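Local coordinates for AP205 bacteriophage COAT protein (Acinetobacter phage ap205, PDB 5FS4) that forms the virion shell of a small single-stranded RNA phage, with a fold that is a circular permutation of the related phage coat proteins, at residues 27-32 against 54-59; 47-52 against 87-92; 99-104 against 125-130. The protein carries 2 engineered substitutions. One frame throughout, in Å; residues are numbered along the deposited sequence.

Contact 1 of 3, residues 27-32 against 54-59; sequences STTFSA and VSVYKR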
loop_
_atom_site.group_PDB
_atom_site.type_symbol
_atom_site.label_atom_id
_atom_site.label_comp_id
_atom_site.label_asym_id
_atom_site.label_seq_id
_atom_site.Cartn_x
_atom_site.Cartn_y
_atom_site.Cartn_z
ATOM N N SER B 27 10.083 1.804 -17.110
ATOM C CA SER B 27 10.274 0.990 -15.893
ATOM C C SER B 27 9.358 1.377 -14.705
ATOM O O SER B 27 9.285 0.643 -13.740
ATOM C CB SER B 27 11.737 1.044 -15.415
ATOM O OG SER B 27 12.175 2.338 -15.083
ATOM N N THR B 28 8.707 2.539 -14.761
ATOM C CA THR B 28 7.641 2.886 -13.794
ATOM C C THR B 28 6.315 2.189 -14.161
ATOM O O THR B 28 5.746 2.418 -15.255
ATOM C CB THR B 28 7.440 4.397 -13.700
ATOM O OG1 THR B 28 8.694 4.957 -13.375
ATOM C CG2 THR B 28 6.508 4.751 -12.536
ATOM N N THR B 29 5.853 1.285 -13.287
ATOM C CA THR B 29 4.649 0.509 -13.626
ATOM C C THR B 29 3.680 0.553 -12.458
ATOM O O THR B 29 4.084 0.734 -11.322
ATOM C CB THR B 29 4.932 -0.970 -14.003
ATOM O OG1 THR B 29 5.612 -1.635 -12.929
ATOM C CG2 THR B 29 5.769 -1.058 -15.178
ATOM N N PHE B 30 2.401 0.479 -12.780
ATOM C CA PHE B 30 1.344 0.247 -11.802
ATOM C C PHE B 30 0.467 -0.829 -12.409
ATOM O O PHE B 30 -0.074 -0.610 -13.497
ATOM C CB PHE B 30 0.499 1.486 -11.568
ATOM C CG PHE B 30 -0.624 1.240 -10.614
ATOM C CD1 PHE B 30 -0.324 1.043 -9.254
ATOM C CD2 PHE B 30 -1.951 1.108 -11.084
ATOM C CE1 PHE B 30 -1.322 0.801 -8.331
ATOM C CE2 PHE B 30 -2.966 0.824 -10.148
ATOM C CZ PHE B 30 -2.634 0.693 -8.798
ATOM N N SER B 31 0.267 -1.944 -11.696
ATOM C CA SER B 31 -0.577 -3.005 -12.228
ATOM C C SER B 31 -1.739 -3.312 -11.302
ATOM O O SER B 31 -1.621 -3.230 -10.098
ATOM C CB SER B 31 0.289 -4.214 -12.513
ATOM O OG SER B 31 0.574 -4.871 -11.319
ATOM N N ALA B 32 -2.880 -3.685 -11.875
ATOM C CA ALA B 32 -4.080 -4.043 -11.086
ATOM C C ALA B 32 -4.567 -5.419 -11.595
ATOM O O ALA B 32 -4.794 -5.594 -12.799
ATOM C CB ALA B 32 -5.170 -2.941 -11.252
ATOM N N VAL B 54 0.000 -3.194 -7.596
ATOM C CA VAL B 54 1.476 -3.186 -7.452
ATOM C C VAL B 54 2.119 -1.961 -8.149
ATOM O O VAL B 54 1.838 -1.641 -9.302
ATOM C CB VAL B 54 2.149 -4.502 -7.993
ATOM C CG1 VAL B 54 3.619 -4.450 -7.732
ATOM C CG2 VAL B 54 1.563 -5.743 -7.364
ATOM N N SER B 55 2.942 -1.229 -7.386
ATOM C CA SER B 55 3.597 -0.011 -7.894
ATOM C C SER B 55 5.094 -0.323 -7.908
ATOM O O SER B 55 5.589 -0.918 -6.969
ATOM C CB SER B 55 3.346 1.199 -6.998
ATOM O OG SER B 55 1.956 1.534 -6.909
ATOM N N VAL B 56 5.787 0.049 -9.001
ATOM C CA VAL B 56 7.198 -0.196 -9.174
ATOM C C VAL B 56 7.882 1.045 -9.716
ATOM O O VAL B 56 7.388 1.684 -10.613
ATOM C CB VAL B 56 7.511 -1.393 -10.106
ATOM C CG1 VAL B 56 8.992 -1.538 -10.385
ATOM C CG2 VAL B 56 6.958 -2.685 -9.545
ATOM N N TYR B 57 8.965 1.409 -9.033
ATOM C CA TYR B 57 9.867 2.483 -9.522
ATOM C C TYR B 57 11.298 2.030 -9.383
ATOM O O TYR B 57 11.689 1.437 -8.344
ATOM C CB TYR B 57 9.601 3.823 -8.758
ATOM C CG TYR B 57 10.115 5.102 -9.458
ATOM C CD1 TYR B 57 11.460 5.451 -9.439
ATOM C CD2 TYR B 57 9.231 5.938 -10.177
ATOM C CE1 TYR B 57 11.906 6.584 -10.106
ATOM C CE2 TYR B 57 9.664 7.041 -10.851
ATOM C CZ TYR B 57 10.990 7.380 -10.806
ATOM O OH TYR B 57 11.432 8.487 -11.473
ATOM N N LYS B 58 12.083 2.343 -10.412
ATOM C CA LYS B 58 13.508 2.135 -10.430
ATOM C C LYS B 58 14.196 3.416 -10.069
ATOM O O LYS B 58 14.347 4.334 -10.886
ATOM C CB LYS B 58 13.960 1.596 -11.789
ATOM C CG LYS B 58 13.270 0.270 -12.144
ATOM C CD LYS B 58 13.428 -0.795 -11.019
ATOM C CE LYS B 58 14.126 -2.044 -11.510
ATOM N NZ LYS B 58 13.131 -2.802 -12.355
ATOM N N ARG B 59 14.668 3.443 -8.829
ATOM C CA ARG B 59 15.165 4.647 -8.218
ATOM C C ARG B 59 16.673 4.616 -8.033
ATOM O O ARG B 59 17.182 3.747 -7.342
ATOM C CB ARG B 59 14.488 4.783 -6.849
ATOM C CG ARG B 59 14.783 6.067 -6.046
ATOM C CD ARG B 59 14.135 7.319 -6.590
ATOM N NE ARG B 59 12.702 7.206 -6.644
ATOM C CZ ARG B 59 11.902 8.056 -7.262
ATOM N NH1 ARG B 59 12.392 9.117 -7.854
ATOM N NH2 ARG B 59 10.600 7.816 -7.286
HETATM O O HOH W 1 11.165 3.826 -12.871
HETATM O O HOH W 2 3.575 -2.685 -11.365
#
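The Tyr57 ring is covered on both faces. Over the centre of one face sits water 1. Over the centre of the other lies Arg59 NH2, 3.2 Å above the ring plane, so the two flat groups overlap. The Phe30 ring meets Ser55 at its edge: Ser55 OG lies near the ring plane, 3.3 Å from Phe30 CD1. That hydroxyl is hydrogen-bonded to His102 of the second subunit. Thr28 crosses Tyr57 obliquely and brings OG1 to 3.4 Å from Tyr57 CD2. OG1 stands beside the backbone N (chi1 -56°), where it accepts a hydrogen bond from water 1. The same water accepts from Lys58 N and bonds Ser27 OG.

Both segments belong to the antiparallel hairpin of strands 28-38 and 47-60, in the middle of the coat-protein sheet. Thr29 pairs with Val56, and Ser31 with Val54, as hydrogen-bonded pairs. Phe30 and Ser55 form the non-hydrogen-bonded pair between them, on the face covered by the second subunit. Ser31 N donates to Val54 O at 2.9 Å, in the carbonyl plane. On the other face Thr29 and Val56 point the same way, with Thr29 OG1 3.4 Å from Val56 CB. Water 2 joins Thr29 OG1 to Val54 O, which thus accepts from both the strand and the water.

Contact 2 of 3, residues 47-52 against 87-92; sequences NNVSGQ and GSAENL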
loop_
_atom_site.group_PDB
_atom_site.type_symbol
_atom_site.label_atom_id
_atom_site.label_comp_id
_atom_site.label_asym_id
_atom_site.label_seq_id
_atom_site.Cartn_x
_atom_site.Cartn_y
_atom_site.Cartn_z
ATOM N N ASN B 47 -19.761 -13.403 -3.066
ATOM C CA ASN B 47 -18.859 -13.236 -4.218
ATOM C C ASN B 47 -17.546 -12.536 -3.833
ATOM O O ASN B 47 -17.472 -11.297 -3.780
ATOM C CB ASN B 47 -19.585 -12.445 -5.299
ATOM C CG ASN B 47 -20.698 -13.216 -5.914
ATOM O OD1 ASN B 47 -21.840 -13.014 -5.565
ATOM N ND2 ASN B 47 -20.379 -14.138 -6.785
ATOM N N ASN B 48 -16.509 -13.301 -3.551
ATOM C CA ASN B 48 -15.294 -12.690 -3.011
ATOM C C ASN B 48 -14.523 -12.001 -4.137
ATOM O O ASN B 48 -14.474 -12.503 -5.302
ATOM C CB ASN B 48 -14.357 -13.670 -2.317
ATOM C CG ASN B 48 -13.297 -12.949 -1.493
ATOM O OD1 ASN B 48 -13.597 -12.374 -0.407
ATOM N ND2 ASN B 48 -12.072 -12.890 -2.016
ATOM N N VAL B 49 -13.910 -10.872 -3.813
ATOM C CA VAL B 49 -13.043 -10.245 -4.766
ATOM C C VAL B 49 -11.700 -10.058 -4.101
ATOM O O VAL B 49 -11.633 -9.523 -3.005
ATOM C CB VAL B 49 -13.612 -8.894 -5.241
ATOM C CG1 VAL B 49 -12.641 -8.239 -6.226
ATOM C CG2 VAL B 49 -14.986 -9.039 -5.896
ATOM N N SER B 50 -10.622 -10.481 -4.760
ATOM C CA SER B 50 -9.279 -10.179 -4.319
ATOM C C SER B 50 -8.634 -9.352 -5.421
ATOM O O SER B 50 -8.567 -9.797 -6.634
ATOM C CB SER B 50 -8.507 -11.487 -4.123
ATOM O OG SER B 50 -7.213 -11.251 -3.626
ATOM N N GLY B 51 -8.255 -8.129 -5.062
ATOM C CA GLY B 51 -7.549 -7.238 -5.970
ATOM C C GLY B 51 -6.144 -6.961 -5.531
ATOM O O GLY B 51 -5.901 -6.590 -4.392
ATOM N N GLN B 52 -5.207 -7.077 -6.464
ATOM C CA GLN B 52 -3.769 -6.941 -6.142
ATOM C C GLN B 52 -3.303 -5.767 -6.927
ATOM O O GLN B 52 -3.429 -5.795 -8.150
ATOM C CB GLN B 52 -2.976 -8.147 -6.599
ATOM C CG GLN B 52 -1.523 -8.095 -6.189
ATOM C CD GLN B 52 -0.691 -9.151 -6.855
ATOM O OE1 GLN B 52 -0.363 -10.155 -6.249
ATOM N NE2 GLN B 52 -0.370 -8.931 -8.141
ATOM N N GLY B 87 -12.268 -9.048 -0.077
ATOM C CA GLY B 87 -13.570 -9.035 0.651
ATOM C C GLY B 87 -14.712 -9.242 -0.332
ATOM O O GLY B 87 -14.558 -9.071 -1.489
ATOM N N SER B 88 -15.877 -9.643 0.169
ATOM C CA SER B 88 -17.039 -9.902 -0.722
ATOM C C SER B 88 -17.493 -8.587 -1.351
ATOM O O SER B 88 -17.406 -7.504 -0.741
ATOM C CB SER B 88 -18.182 -10.546 0.073
ATOM O OG SER B 88 -18.767 -9.554 0.922
ATOM N N ALA B 89 -17.974 -8.662 -2.571
ATOM C CA ALA B 89 -18.628 -7.500 -3.202
ATOM C C ALA B 89 -19.869 -7.032 -2.412
ATOM O O ALA B 89 -20.236 -5.842 -2.454
ATOM C CB ALA B 89 -18.984 -7.867 -4.639
ATOM N N GLU B 90 -20.505 -7.940 -1.666
ATOM C CA GLU B 90 -21.693 -7.617 -0.866
ATOM C C GLU B 90 -21.409 -6.581 0.229
ATOM O O GLU B 90 -22.209 -5.648 0.459
ATOM C CB GLU B 90 -22.323 -8.907 -0.335
ATOM C CG GLU B 90 -23.007 -9.749 -1.441
ATOM C CD GLU B 90 -22.100 -10.708 -2.218
ATOM O OE1 GLU B 90 -20.874 -10.840 -1.965
ATOM O OE2 GLU B 90 -22.622 -11.400 -3.126
ATOM N N ASN B 91 -20.228 -6.670 0.831
ATOM C CA ASN B 91 -19.845 -5.706 1.861
ATOM C C ASN B 91 -18.811 -4.704 1.352
ATOM O O ASN B 91 -17.966 -4.227 2.125
ATOM C CB ASN B 91 -19.333 -6.414 3.113
ATOM C CG ASN B 91 -20.413 -7.167 3.863
ATOM O OD1 ASN B 91 -21.511 -6.675 4.059
ATOM N ND2 ASN B 91 -20.066 -8.348 4.353
ATOM N N LEU B 92 -18.901 -4.347 0.082
ATOM C CA LEU B 92 -17.917 -3.446 -0.509
ATOM C C LEU B 92 -17.918 -2.123 0.212
ATOM O O LEU B 92 -16.866 -1.540 0.408
ATOM C CB LEU B 92 -18.146 -3.196 -2.004
ATOM C CG LEU B 92 -17.110 -2.241 -2.653
ATOM C CD1 LEU B 92 -15.661 -2.734 -2.514
ATOM C CD2 LEU B 92 -17.496 -2.051 -4.143
#
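Strand 76-88 of the coat-protein sheet ends here, beside the start of strand 47-60, and a turn leads the chain into helix 92-111. Val49 and Gly87 are an antiparallel hydrogen-bonded pair. Gly87 N donates to Val49 O at 3.0 Å, in the carbonyl plane. The return bond is less regular, for Val49 N lies 45° out of the plane of the Gly87 carbonyl. Asn48 OD1 sits against the backbone here, 3.3 Å from Gly87 C.

Asn48 and Ser88 form the last, non-hydrogen-bonded pair, and a type I turn from Ala89 to Leu92 follows. Ala89 N donates to Asn47 O at 2.9 Å, in a nearly straight bond (168°). Glu90 bends at chi2 (86°) and carries its carboxylate back to the strand. Its OE1 accepts from Asn47 N at 3.0 Å through the syn lone pair; OE2 adds a weak second bond. Just before the turn, Ser88 OG accepts from Asn91 N in an ST motif, and it also bonds Glu77 of the second subunit.

Asn47 therefore has both backbone polar atoms bonded to the turn. The N-H faces a carboxylate, which probably favours the charged form of Glu90.

Contact 3 of 3, residues 99-104 against 125-130; sequences WETHKR and AIVSSD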
loop_
_atom_site.group_PDB
_atom_site.type_symbol
_atom_site.label_atom_id
_atom_site.label_comp_id
_atom_site.label_asym_id
_atom_site.label_seq_id
_atom_site.Cartn_x
_atom_site.Cartn_y
_atom_site.Cartn_z
ATOM N N TRP B 99 -10.359 0.288 3.813
ATOM C CA TRP B 99 -9.279 0.906 3.017
ATOM C C TRP B 99 -8.957 2.295 3.540
ATOM O O TRP B 99 -7.777 2.617 3.726
ATOM C CB TRP B 99 -9.642 0.899 1.506
ATOM C CG TRP B 99 -8.676 1.641 0.602
ATOM C CD1 TRP B 99 -9.016 2.673 -0.235
ATOM C CD2 TRP B 99 -7.257 1.420 0.395
ATOM N NE1 TRP B 99 -7.915 3.093 -0.934
ATOM C CE2 TRP B 99 -6.819 2.383 -0.535
ATOM C CE3 TRP B 99 -6.296 0.569 0.970
ATOM C CZ2 TRP B 99 -5.457 2.462 -0.977
ATOM C CZ3 TRP B 99 -4.997 0.657 0.563
ATOM C CH2 TRP B 99 -4.586 1.585 -0.422
ATOM N N GLU B 100 -9.954 3.151 3.829
ATOM C CA GLU B 100 -9.584 4.503 4.374
ATOM C C GLU B 100 -8.790 4.373 5.690
ATOM O O GLU B 100 -7.744 5.063 5.926
ATOM C CB GLU B 100 -10.809 5.459 4.491
ATOM C CG GLU B 100 -11.533 5.710 3.158
ATOM C CD GLU B 100 -10.608 6.236 2.074
ATOM O OE1 GLU B 100 -9.873 7.196 2.417
ATOM O OE2 GLU B 100 -10.596 5.724 0.920
ATOM N N THR B 101 -9.234 3.435 6.507
ATOM C CA THR B 101 -8.613 3.265 7.837
ATOM C C THR B 101 -7.227 2.675 7.751
ATOM O O THR B 101 -6.326 3.095 8.485
ATOM C CB THR B 101 -9.514 2.439 8.759
ATOM O OG1 THR B 101 -10.791 3.109 8.866
ATOM C CG2 THR B 101 -8.934 2.298 10.130
ATOM N N HIS B 102 -7.089 1.694 6.867
ATOM C CA HIS B 102 -5.777 1.071 6.643
ATOM C C HIS B 102 -4.728 2.103 6.173
ATOM O O HIS B 102 -3.579 2.064 6.605
ATOM C CB HIS B 102 -5.989 -0.119 5.659
ATOM C CG HIS B 102 -4.717 -0.711 5.123
ATOM N ND1 HIS B 102 -4.142 -1.846 5.672
ATOM C CD2 HIS B 102 -3.946 -0.376 4.068
ATOM C CE1 HIS B 102 -3.103 -2.207 4.943
ATOM N NE2 HIS B 102 -2.927 -1.297 4.000
ATOM N N LYS B 103 -5.119 2.981 5.247
ATOM C CA LYS B 103 -4.264 4.041 4.741
ATOM C C LYS B 103 -3.811 4.930 5.925
ATOM O O LYS B 103 -2.637 5.216 6.052
ATOM C CB LYS B 103 -4.960 4.876 3.673
ATOM C CG LYS B 103 -5.080 4.221 2.295
ATOM C CD LYS B 103 -5.601 5.228 1.261
ATOM C CE LYS B 103 -7.096 5.439 1.455
ATOM N NZ LYS B 103 -7.695 6.506 0.594
ATOM N N ARG B 104 -4.762 5.265 6.799
ATOM C CA ARG B 104 -4.528 6.079 7.931
ATOM C C ARG B 104 -3.535 5.444 8.879
ATOM O O ARG B 104 -2.649 6.107 9.385
ATOM C CB ARG B 104 -5.838 6.278 8.659
ATOM C CG ARG B 104 -5.647 7.050 9.943
ATOM C CD ARG B 104 -6.972 7.496 10.489
ATOM N NE ARG B 104 -6.766 8.081 11.802
ATOM C CZ ARG B 104 -7.755 8.478 12.582
ATOM N NH1 ARG B 104 -9.026 8.322 12.225
ATOM N NH2 ARG B 104 -7.456 9.003 13.756
ATOM N N ALA B 125 -0.758 5.904 17.461
ATOM C CA ALA B 125 -2.202 6.002 17.628
ATOM C C ALA B 125 -2.876 5.265 16.431
ATOM O O ALA B 125 -3.211 5.864 15.416
ATOM C CB ALA B 125 -2.614 7.481 17.638
ATOM N N ILE B 126 -3.065 3.976 16.588
ATOM C CA ILE B 126 -3.751 3.130 15.606
ATOM C C ILE B 126 -5.249 2.999 15.963
ATOM O O ILE B 126 -5.615 2.895 17.153
ATOM C CB ILE B 126 -3.097 1.726 15.589
ATOM C CG1 ILE B 126 -1.604 1.797 15.218
ATOM C CG2 ILE B 126 -3.838 0.731 14.672
ATOM C CD1 ILE B 126 -1.273 2.514 13.900
ATOM N N VAL B 127 -6.103 3.038 14.925
ATOM C CA VAL B 127 -7.522 3.087 15.113
ATOM C C VAL B 127 -8.279 2.111 14.236
ATOM O O VAL B 127 -7.799 1.751 13.167
ATOM C CB VAL B 127 -8.062 4.510 14.849
ATOM C CG1 VAL B 127 -7.393 5.506 15.796
ATOM C CG2 VAL B 127 -7.901 4.937 13.391
ATOM N N SER B 128 -9.464 1.712 14.704
ATOM C CA SER B 128 -10.399 0.933 13.907
ATOM C C SER B 128 -11.199 1.829 13.015
ATOM O O SER B 128 -11.247 3.012 13.206
ATOM C CB SER B 128 -11.331 0.159 14.840
ATOM O OG SER B 128 -12.370 -0.545 14.138
ATOM N N SER B 129 -11.844 1.241 12.024
ATOM C CA SER B 129 -12.789 1.954 11.163
ATOM C C SER B 129 -14.108 2.220 11.930
ATOM O O SER B 129 -14.928 3.061 11.511
ATOM C CB SER B 129 -13.077 1.122 9.954
ATOM O OG SER B 129 -13.588 -0.147 10.360
ATOM N N ASP B 130 -14.339 1.450 12.997
ATOM C CA ASP B 130 -15.510 1.680 13.845
ATOM C C ASP B 130 -15.326 2.956 14.626
ATOM O O ASP B 130 -14.213 3.384 14.954
ATOM C CB ASP B 130 -15.753 0.507 14.819
ATOM C CG ASP B 130 -16.319 -0.715 14.153
ATOM O OD1 ASP B 130 -17.026 -0.618 13.129
ATOM O OD2 ASP B 130 -16.128 -1.795 14.736
#
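Helix 92-111 runs past the short strand 127-128, and the two backbones come nearest at Thr101 and Ser129, whose CA atoms are 5.5 Å apart. Thr101 and Arg104, almost one turn apart on the helix, carry the contact.

The CB of Thr101 points toward segment 125-130. Its CG2 is anti to the backbone N and lies 3.3 Å from Val127 O. That carbonyl also accepts a hydrogen bond from Asn105 ND2 on the same helix. The other branch, OG1, stands beside the backbone N (chi1 -58°) and comes within 3.2 Å of Ser129 CB. Its hydrogen bond goes back along the helix to Ala97 O, so the hydroxyl is satisfied without segment 125-130.

Arg104 starts with CG anti to the backbone N (chi1 176°) and stays extended to NE. This carries the guanidinium out over Val127, which it crosses at about a right angle. Val127 CG2 lies 3.5 Å above the centre of one guanidinium face and is 3.6 Å from Arg104 CZ. Toward the C-terminal end of segment 125-130, Ser128 OG accepts from Asp130 N at 3.0 Å in an ST turn.

Val127 also pairs in an antiparallel ladder with a strand of the second subunit, so that sheet runs on into this strand while the helix of its own chain packs against it. Between the two segments the contact is van der Waals, without hydrogen bonds; the bond to Val127 O comes from Asn105, just beyond segment 99-104. With its methyl over the guanidinium face, Val127 need not use the N-H groups of Arg104.

Contacts 1 and 2 share strand 47-60 but hold different ends and neighbours; their centres are about 24 Å apart. Contact 1 joins it to strand 28-38 near the centre of the folded chain. Contact 2 joins it to strand 76-88, farther out, where helix 92-111 follows. Contact 3 lies off the sheet of its own chain and joins that helix to the C-terminal segment. All three are partly buried and touch the second subunit. Regular backbone bonding and waters mark contact 1, a carboxylate supplements the ladder in contact 2, and contact 3 relies on side-chain packing. Contacts 1 and 3 meet across the dimer: Ser55 and Tyr57 bond His102 and Asp130 of the second subunit.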